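Local atomic coordinates of adenosine monophosphate-protein transferase (PDB entry 2EKM), a protein that is of unknown function but belongs to the adenosine-specific kinase family and may therefore act on adenosine or its nucleotides. Residues Y33-S38 / L97-N102; F49-A52 / I58-D61; Q72-K77 / V85-N90. All coordinates share one frame; numbering follows the deposited sequence.

Interaction 1: Y33-S38 / L97-N102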
loop_
_atom_site.group_PDB
_atom_site.type_symbol
_atom_site.label_atom_id
_atom_site.label_comp_id
_atom_site.label_asym_id
_atom_site.label_seq_id
_atom_site.Cartn_x
_atom_site.Cartn_y
_atom_site.Cartn_z
ATOM N N TYR A 33 4.959 -6.726 -17.894
ATOM C CA TYR A 33 5.935 -7.364 -18.770
ATOM C C TYR A 33 6.830 -6.307 -19.408
ATOM O O TYR A 33 8.054 -6.436 -19.416
ATOM C CB TYR A 33 5.242 -8.162 -19.886
ATOM C CG TYR A 33 6.220 -8.639 -20.940
ATOM C CD1 TYR A 33 6.953 -9.815 -20.763
ATOM C CD2 TYR A 33 6.495 -7.854 -22.063
ATOM C CE1 TYR A 33 7.942 -10.195 -21.670
ATOM C CE2 TYR A 33 7.487 -8.221 -22.976
ATOM C CZ TYR A 33 8.206 -9.390 -22.771
ATOM O OH TYR A 33 9.200 -9.734 -23.652
ATOM N N GLU A 34 6.205 -5.262 -19.944
ATOM C CA GLU A 34 6.928 -4.187 -20.604
ATOM C C GLU A 34 7.926 -3.442 -19.726
ATOM O O GLU A 34 9.074 -3.243 -20.122
ATOM C CB GLU A 34 5.934 -3.191 -21.210
ATOM C CG GLU A 34 5.269 -3.693 -22.480
ATOM C CD GLU A 34 4.217 -2.739 -23.025
ATOM O OE1 GLU A 34 4.373 -1.511 -22.867
ATOM O OE2 GLU A 34 3.240 -3.221 -23.628
ATOM N N THR A 35 7.501 -3.035 -18.533
ATOM C CA THR A 35 8.388 -2.288 -17.658
ATOM C C THR A 35 9.555 -3.136 -17.139
ATOM O O THR A 35 10.647 -2.618 -16.900
ATOM C CB THR A 35 7.591 -1.652 -16.482
ATOM O OG1 THR A 35 8.348 -0.565 -15.927
ATOM C CG2 THR A 35 7.287 -2.688 -15.402
ATOM N N LEU A 36 9.334 -4.438 -16.970
ATOM C CA LEU A 36 10.401 -5.323 -16.517
ATOM C C LEU A 36 11.380 -5.564 -17.672
ATOM O O LEU A 36 12.597 -5.511 -17.488
ATOM C CB LEU A 36 9.822 -6.656 -16.025
ATOM C CG LEU A 36 8.989 -6.552 -14.740
ATOM C CD1 LEU A 36 8.342 -7.890 -14.399
ATOM C CD2 LEU A 36 9.893 -6.083 -13.606
ATOM N N ALA A 37 10.842 -5.803 -18.864
ATOM C CA ALA A 37 11.662 -6.048 -20.046
ATOM C C ALA A 37 12.598 -4.881 -20.351
ATOM O O ALA A 37 13.752 -5.090 -20.727
ATOM C CB ALA A 37 10.768 -6.329 -21.259
ATOM N N SER A 38 12.111 -3.653 -20.188
ATOM C CA SER A 38 12.942 -2.486 -20.469
ATOM C C SER A 38 13.716 -1.973 -19.255
ATOM O O SER A 38 14.314 -0.898 -19.306
ATOM C CB SER A 38 12.098 -1.352 -21.076
ATOM O OG SER A 38 11.062 -0.934 -20.208
ATOM N N LEU A 97 11.334 -2.251 -8.277
ATOM C CA LEU A 97 10.209 -1.908 -7.420
ATOM C C LEU A 97 9.559 -0.572 -7.780
ATOM O O LEU A 97 8.332 -0.481 -7.856
ATOM C CB LEU A 97 10.637 -1.928 -5.951
ATOM C CG LEU A 97 9.535 -2.244 -4.930
ATOM C CD1 LEU A 97 8.717 -3.460 -5.367
ATOM C CD2 LEU A 97 10.180 -2.499 -3.573
ATOM N N ASN A 98 10.358 0.466 -8.014
ATOM C CA ASN A 98 9.771 1.756 -8.366
ATOM C C ASN A 98 9.029 1.721 -9.708
ATOM O O ASN A 98 8.009 2.394 -9.871
ATOM C CB ASN A 98 10.834 2.865 -8.351
ATOM C CG ASN A 98 11.172 3.324 -6.937
ATOM O OD1 ASN A 98 10.391 3.118 -6.010
ATOM N ND2 ASN A 98 12.324 3.960 -6.770
ATOM N N ARG A 99 9.525 0.946 -10.669
ATOM C CA ARG A 99 8.836 0.843 -11.963
ATOM C C ARG A 99 7.456 0.238 -11.747
ATOM O O ARG A 99 6.462 0.696 -12.317
ATOM C CB ARG A 99 9.622 -0.045 -12.937
ATOM C CG ARG A 99 10.820 0.640 -13.553
ATOM C CD ARG A 99 11.634 -0.315 -14.422
ATOM N NE ARG A 99 12.622 0.425 -15.198
ATOM C CZ ARG A 99 12.551 0.622 -16.510
ATOM N NH1 ARG A 99 11.543 0.120 -17.210
ATOM N NH2 ARG A 99 13.470 1.357 -17.114
ATOM N N ILE A 100 7.404 -0.792 -10.911
ATOM C CA ILE A 100 6.155 -1.480 -10.610
ATOM C C ILE A 100 5.147 -0.558 -9.921
ATOM O O ILE A 100 3.962 -0.556 -10.269
ATOM C CB ILE A 100 6.429 -2.730 -9.733
ATOM C CG1 ILE A 100 7.267 -3.739 -10.535
ATOM C CG2 ILE A 100 5.112 -3.357 -9.278
ATOM C CD1 ILE A 100 7.827 -4.901 -9.709
ATOM N N LYS A 101 5.615 0.227 -8.950
ATOM C CA LYS A 101 4.740 1.159 -8.235
ATOM C C LYS A 101 4.106 2.136 -9.215
ATOM O O LYS A 101 2.966 2.565 -9.028
ATOM C CB LYS A 101 5.527 1.987 -7.215
ATOM C CG LYS A 101 6.160 1.223 -6.081
ATOM C CD LYS A 101 7.108 2.146 -5.326
ATOM C CE LYS A 101 7.894 1.403 -4.271
ATOM N NZ LYS A 101 8.888 2.298 -3.610
ATOM N N ASN A 102 4.861 2.489 -10.254
ATOM C CA ASN A 102 4.415 3.451 -11.261
ATOM C C ASN A 102 3.521 2.902 -12.370
ATOM O O ASN A 102 3.055 3.662 -13.218
ATOM C CB ASN A 102 5.633 4.140 -11.888
ATOM C CG ASN A 102 6.486 4.870 -10.861
ATOM O OD1 ASN A 102 7.594 5.316 -11.161
ATOM N ND2 ASN A 102 5.972 4.999 -9.644
HETATM O O HOH W 1 6.773 1.452 -14.802
#
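The side chain of Arg99 runs across Thr35 and ends over Ser38, where helix 28-37 gives way to loop. The arginine and threonine side chains lie alongside one another, pointing opposite ways. The threonine hydroxyl comes down on the aliphatic part of the arginine, with Thr35 OG1 3.3 Å from Arg99 CB and close to CG and CD as well. From CG to NE the arginine chain is extended, and this carries its NH1 to the backbone carbonyl of the same threonine. Arg99 NH1 gives Thr35 O a weak hydrogen bond of 2.9 Å, bent to 124° at the hydrogen. The same nitrogen donates to Ser38 OG at 3.2 Å, with the oxygen tilted out of the guanidinium plane, while the carbonyl carbon of Ser38 lies over one face of the group.

Ser38 OG sits between its own backbone N and carbonyl carbon (chi1 60°), which turns it back toward the preceding turn, and it donates to Glu34 O at 3.0 Å. Glu34 O also receives Ser38 N, from the other face of its plane. The serine hydroxyl therefore accepts from the arginine and donates to the helix at once, and the guanidinium lies at the C-terminal end of helix 28-37, where its charge would probably interact favourably with the helix dipole. A water forms a second link between the segments, 2.8 Å from Thr35 OG1 and donating to Arg99 O at 2.6 Å.

This polar contact lies at the surface, and nearby Asn98 and Lys101 bond to a second subunit. Beneath it, Leu36 and Ile100 both rest on Ile86 of strand 83-89, so helices 28-37 and 93-101 lie side by side on one face of the five-stranded sheet, with Leu36 reaching Phe45 of strand 44-50 and Ile100 reaching Ile109 of strand 108-113.

Interaction 2: F49-A52 / I58-D61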
loop_
_atom_site.group_PDB
_atom_site.type_symbol
_atom_site.label_atom_id
_atom_site.label_comp_id
_atom_site.label_asym_id
_atom_site.label_seq_id
_atom_site.Cartn_x
_atom_site.Cartn_y
_atom_site.Cartn_z
ATOM N N PHE A 49 -1.233 -12.799 -12.956
ATOM C CA PHE A 49 -2.261 -11.845 -12.543
ATOM C C PHE A 49 -3.620 -12.533 -12.430
ATOM O O PHE A 49 -4.053 -13.226 -13.350
ATOM C CB PHE A 49 -2.346 -10.695 -13.554
ATOM C CG PHE A 49 -3.502 -9.761 -13.322
ATOM C CD1 PHE A 49 -3.564 -8.973 -12.171
ATOM C CD2 PHE A 49 -4.529 -9.662 -14.258
ATOM C CE1 PHE A 49 -4.629 -8.102 -11.961
ATOM C CE2 PHE A 49 -5.602 -8.792 -14.058
ATOM C CZ PHE A 49 -5.654 -8.011 -12.911
ATOM N N CYS A 50 -4.295 -12.326 -11.306
ATOM C CA CYS A 50 -5.592 -12.948 -11.080
ATOM C C CYS A 50 -6.791 -12.156 -11.599
ATOM O O CYS A 50 -7.334 -11.302 -10.895
ATOM C CB CYS A 50 -5.788 -13.232 -9.589
ATOM S SG CYS A 50 -4.639 -14.450 -8.880
ATOM N N GLU A 51 -7.196 -12.435 -12.834
ATOM C CA GLU A 51 -8.368 -11.779 -13.409
ATOM C C GLU A 51 -9.496 -12.142 -12.437
ATOM O O GLU A 51 -9.675 -13.314 -12.102
ATOM C CB GLU A 51 -8.642 -12.342 -14.801
ATOM C CG GLU A 51 -9.952 -11.904 -15.417
ATOM C CD GLU A 51 -10.174 -12.534 -16.775
ATOM O OE1 GLU A 51 -9.934 -13.754 -16.911
ATOM O OE2 GLU A 51 -10.589 -11.813 -17.701
ATOM N N ALA A 52 -10.253 -11.146 -11.988
ATOM C CA ALA A 52 -11.298 -11.381 -10.991
ATOM C C ALA A 52 -12.739 -11.434 -11.484
ATOM O O ALA A 52 -13.670 -11.512 -10.676
ATOM C CB ALA A 52 -11.173 -10.332 -9.881
ATOM N N ILE A 58 -5.866 -17.018 -14.542
ATOM C CA ILE A 58 -4.571 -16.498 -14.125
ATOM C C ILE A 58 -3.927 -16.071 -15.441
ATOM O O ILE A 58 -3.670 -16.910 -16.306
ATOM C CB ILE A 58 -3.671 -17.591 -13.494
ATOM C CG1 ILE A 58 -4.301 -18.139 -12.209
ATOM C CG2 ILE A 58 -2.284 -17.022 -13.225
ATOM C CD1 ILE A 58 -4.364 -17.156 -11.068
ATOM N N ARG A 59 -3.688 -14.773 -15.601
ATOM C CA ARG A 59 -3.072 -14.259 -16.818
ATOM C C ARG A 59 -1.573 -14.173 -16.570
ATOM O O ARG A 59 -1.142 -13.781 -15.486
ATOM C CB ARG A 59 -3.652 -12.888 -17.155
ATOM C CG ARG A 59 -5.167 -12.894 -17.270
ATOM C CD ARG A 59 -5.638 -13.881 -18.327
ATOM N NE ARG A 59 -7.083 -13.807 -18.529
ATOM C CZ ARG A 59 -7.678 -13.964 -19.708
ATOM N NH1 ARG A 59 -6.954 -14.206 -20.794
ATOM N NH2 ARG A 59 -8.997 -13.864 -19.805
ATOM N N TRP A 60 -0.772 -14.523 -17.570
ATOM C CA TRP A 60 0.667 -14.526 -17.359
ATOM C C TRP A 60 1.536 -14.215 -18.562
ATOM O O TRP A 60 1.094 -14.276 -19.710
ATOM C CB TRP A 60 1.082 -15.892 -16.816
ATOM C CG TRP A 60 0.628 -17.017 -17.712
ATOM C CD1 TRP A 60 -0.569 -17.676 -17.662
ATOM C CD2 TRP A 60 1.337 -17.560 -18.833
ATOM N NE1 TRP A 60 -0.651 -18.596 -18.684
ATOM C CE2 TRP A 60 0.506 -18.546 -19.417
ATOM C CE3 TRP A 60 2.592 -17.309 -19.402
ATOM C CZ2 TRP A 60 0.892 -19.284 -20.543
ATOM C CZ3 TRP A 60 2.979 -18.045 -20.527
ATOM C CH2 TRP A 60 2.127 -19.021 -21.081
ATOM N N ASP A 61 2.792 -13.894 -18.267
ATOM C CA ASP A 61 3.800 -13.610 -19.280
ATOM C C ASP A 61 5.150 -13.561 -18.574
ATOM O O ASP A 61 5.222 -13.681 -17.349
ATOM C CB ASP A 61 3.541 -12.277 -19.982
ATOM C CG ASP A 61 4.105 -12.249 -21.401
ATOM O OD1 ASP A 61 5.175 -12.848 -21.632
ATOM O OD2 ASP A 61 3.482 -11.623 -22.282
#
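Backbone hydrogen bonds between Phe49 and Arg59 join the two strands as an antiparallel, hydrogen-bonded pair. Phe49 N donates to Arg59 O at 2.7 Å, and Arg59 N returns the bond to Phe49 O at 2.8 Å; both donors lie in the plane of the carbonyl they meet. Phe49 O is also approached by Ile58 CA at 3.4 Å in a CA-H...O contact. Cys50 and Ile58 follow as a non-hydrogen-bonded pair.

The ionic part is carried by Glu51 and Arg59, a salt bridge just past the end of strand 44-50. Arg59 NH2 lies 3.0 Å from Glu51 OE1, reaching it from the syn side but well out of the carboxylate plane, with the oxygen at the guanidinium edge and near its plane. Weak bonds from NE to OE1 and from NH2 to OE2 accompany it. The carboxylate and guanidinium planes are 71° apart, so the groups do not meet in a coplanar, two-bond pairing. Glu51 reaches across on a chain extended beyond CG, whereas Arg59 is bent at chi2 (-58°). OE1 also accepts from Leu57 N, and Arg59 NH1 forms a salt bridge with Glu143 of the third subunit. A leucine in place of Arg59 would probably leave the carboxylates of Glu51 and of that Glu143 without their positive partner.

Apolar contact falls on the face of Cys50 and Ile58, opposite that of Phe49 and Arg59, where Cys50 SG meets Ile58 CD1 at 3.5 Å. On the Phe49 face, Arg59 presents its CB near the plane of the phenyl ring, at the edge; the ring itself leads away to meet His82.

Strands 44-50 and 57-62 thus form an antiparallel beta hairpin at the edge of the sheet within this chain, and through Ile58 a parallel ladder continues that sheet into the third subunit.

Interaction 3: Q72-K77 / V85-N90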
loop_
_atom_site.group_PDB
_atom_site.type_symbol
_atom_site.label_atom_id
_atom_site.label_comp_id
_atom_site.label_asym_id
_atom_site.label_seq_id
_atom_site.Cartn_x
_atom_site.Cartn_y
_atom_site.Cartn_z
ATOM N N GLN A 72 2.548 -18.469 -11.381
ATOM C CA GLN A 72 1.234 -19.088 -11.549
ATOM C C GLN A 72 0.817 -19.836 -10.282
ATOM O O GLN A 72 -0.292 -19.664 -9.775
ATOM C CB GLN A 72 1.260 -20.067 -12.732
ATOM C CG GLN A 72 1.366 -19.408 -14.114
ATOM C CD GLN A 72 1.599 -20.417 -15.233
ATOM O OE1 GLN A 72 1.435 -20.105 -16.413
ATOM N NE2 GLN A 72 1.996 -21.629 -14.863
ATOM N N GLN A 73 1.719 -20.671 -9.778
ATOM C CA GLN A 73 1.455 -21.460 -8.581
ATOM C C GLN A 73 1.134 -20.585 -7.374
ATOM O O GLN A 73 0.123 -20.784 -6.704
ATOM C CB GLN A 73 2.660 -22.358 -8.287
ATOM C CG GLN A 73 2.916 -23.376 -9.387
ATOM C CD GLN A 73 4.333 -23.915 -9.392
ATOM O OE1 GLN A 73 4.706 -24.680 -10.277
ATOM N NE2 GLN A 73 5.131 -23.514 -8.409
ATOM N N THR A 74 1.995 -19.611 -7.104
ATOM C CA THR A 74 1.784 -18.713 -5.980
ATOM C C THR A 74 0.470 -17.941 -6.121
ATOM O O THR A 74 -0.256 -17.767 -5.146
ATOM C CB THR A 74 2.979 -17.741 -5.836
ATOM O OG1 THR A 74 4.150 -18.497 -5.495
ATOM C CG2 THR A 74 2.718 -16.704 -4.746
ATOM N N ALA A 75 0.157 -17.495 -7.336
ATOM C CA ALA A 75 -1.083 -16.759 -7.579
ATOM C C ALA A 75 -2.302 -17.634 -7.287
ATOM O O ALA A 75 -3.309 -17.162 -6.755
ATOM C CB ALA A 75 -1.127 -16.271 -9.025
ATOM N N LEU A 76 -2.213 -18.911 -7.646
ATOM C CA LEU A 76 -3.307 -19.845 -7.406
ATOM C C LEU A 76 -3.475 -20.125 -5.915
ATOM O O LEU A 76 -4.593 -20.231 -5.415
ATOM C CB LEU A 76 -3.047 -21.165 -8.136
ATOM C CG LEU A 76 -3.381 -21.255 -9.625
ATOM C CD1 LEU A 76 -2.799 -22.543 -10.185
ATOM C CD2 LEU A 76 -4.897 -21.221 -9.825
ATOM N N LYS A 77 -2.358 -20.261 -5.210
ATOM C CA LYS A 77 -2.389 -20.542 -3.778
ATOM C C LYS A 77 -2.989 -19.382 -2.986
ATOM O O LYS A 77 -3.716 -19.592 -2.019
ATOM C CB LYS A 77 -0.979 -20.865 -3.291
ATOM C CG LYS A 77 -0.433 -22.148 -3.902
ATOM C CD LYS A 77 1.076 -22.274 -3.758
ATOM C CE LYS A 77 1.509 -22.344 -2.309
ATOM N NZ LYS A 77 2.965 -22.648 -2.207
ATOM N N VAL A 85 1.609 -11.503 -9.074
ATOM C CA VAL A 85 2.813 -12.093 -8.513
ATOM C C VAL A 85 3.933 -12.030 -9.537
ATOM O O VAL A 85 3.739 -12.384 -10.702
ATOM C CB VAL A 85 2.587 -13.580 -8.126
ATOM C CG1 VAL A 85 3.893 -14.197 -7.622
ATOM C CG2 VAL A 85 1.512 -13.682 -7.055
ATOM N N ILE A 86 5.099 -11.571 -9.095
ATOM C CA ILE A 86 6.266 -11.472 -9.958
ATOM C C ILE A 86 7.451 -12.198 -9.328
ATOM O O ILE A 86 7.734 -12.037 -8.142
ATOM C CB ILE A 86 6.704 -10.001 -10.181
ATOM C CG1 ILE A 86 5.598 -9.206 -10.878
ATOM C CG2 ILE A 86 7.970 -9.967 -11.024
ATOM C CD1 ILE A 86 5.906 -7.713 -10.987
ATOM N N TYR A 87 8.127 -13.010 -10.132
ATOM C CA TYR A 87 9.317 -13.725 -9.693
ATOM C C TYR A 87 10.435 -13.210 -10.583
ATOM O O TYR A 87 10.255 -13.093 -11.795
ATOM C CB TYR A 87 9.153 -15.235 -9.886
ATOM C CG TYR A 87 8.471 -15.932 -8.734
ATOM C CD1 TYR A 87 9.205 -16.395 -7.643
ATOM C CD2 TYR A 87 7.091 -16.121 -8.725
ATOM C CE1 TYR A 87 8.580 -17.029 -6.573
ATOM C CE2 TYR A 87 6.455 -16.751 -7.660
ATOM C CZ TYR A 87 7.206 -17.203 -6.588
ATOM O OH TYR A 87 6.585 -17.820 -5.528
ATOM N N ILE A 88 11.579 -12.887 -9.990
ATOM C CA ILE A 88 12.710 -12.395 -10.769
ATOM C C ILE A 88 14.004 -13.079 -10.358
ATOM O O ILE A 88 14.150 -13.535 -9.226
ATOM C CB ILE A 88 12.904 -10.857 -10.618
ATOM C CG1 ILE A 88 13.196 -10.501 -9.158
ATOM C CG2 ILE A 88 11.668 -10.122 -11.134
ATOM C CD1 ILE A 88 13.500 -9.028 -8.928
ATOM N N LYS A 89 14.938 -13.144 -11.298
ATOM C CA LYS A 89 16.235 -13.700 -11.051
ATOM C C LYS A 89 17.243 -12.950 -11.886
ATOM O O LYS A 89 16.914 -12.286 -12.862
ATOM C CB LYS A 89 16.188 -15.165 -11.473
ATOM C CG LYS A 89 17.317 -15.997 -10.871
ATOM C CD LYS A 89 17.433 -17.355 -11.562
ATOM C CE LYS A 89 16.605 -17.412 -12.849
ATOM N NZ LYS A 89 17.128 -18.454 -13.727
ATOM N N ASN A 90 18.513 -13.001 -11.493
ATOM C CA ASN A 90 19.563 -12.262 -12.189
ATOM C C ASN A 90 19.244 -10.767 -12.115
ATOM O O ASN A 90 19.468 -10.006 -13.059
ATOM C CB ASN A 90 19.666 -12.727 -13.648
ATOM C CG ASN A 90 20.968 -12.311 -14.294
ATOM O OD1 ASN A 90 22.006 -12.281 -13.635
ATOM N ND2 ASN A 90 20.929 -12.001 -15.588
#
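Ala75 and Val85 mark the closest backbone approach, their CA atoms 6.2 Å apart, between a helical and a strand segment that run roughly antiparallel. The N-to-C directions of helix 72-77 and strand 85-89 make an angle of 150°, and their axes come within 8.3 Å of each other. Thr74, Val85 and Tyr87 all direct their CB atoms into the interface.

Thr74 serves both strand residues with different branches. The Thr74 and Val85 side chains cross at about a right angle, and the threonine methyl, anti to the backbone N, nestles against the two methyls of the valine, with Thr74 CG2 4.0 Å from Val85 CG2. The same valine methyl, Val85 CG2, also lies 4.2 Å from Ala75 CB, on the next residue of the helix. The other branch of the threonine, its hydroxyl, lies at the edge of the Tyr87 ring and near its plane. Thr74 OG1 and Tyr87 OH are 2.5 Å apart, close enough for a hydrogen bond, though so short a distance is doubtful in detail. Both groups are buried, and each has a further partner: Tyr87 OH bonds to Glu11 O, and Thr74 OG1 makes a weak bond to Leu70 O. The polar ends are thereby satisfied within an otherwise apolar layer.

Around this contact, Val85 and Tyr87 also touch Val18 of strand 16-22, while the tyrosine ring packs on Leu67, Leu70 and Ala71 of the preceding helical turns. Thr74 and Tyr87 both reach Val10 of strand 4-10, so helix 65-78 lies between the five-stranded sheet and the three-stranded one, with Ala75 also touching Ile58 of strand 57-62.

The three contacts are grouped around the five-stranded sheet, one at its edge and one on each face. Interaction 2 forms its border hairpin, and interaction 3, about 11 Å away between centres, sets helix 65-78 on the face of Val85 and Tyr87; Ile58 CD1 lies 3.9 Å from Ala75 CB where they meet. Interaction 1 belongs to the opposite face, its centre about 15 Å from that of interaction 3, and touches it through Ile100 CD1 and Ile86 CD1, 3.6 Å apart. Interactions 1 and 2 adjoin where Tyr33 CD1 approaches Asp61 OD1 at 3.6 Å. All three reach the third subunit; none contains a bound ligand.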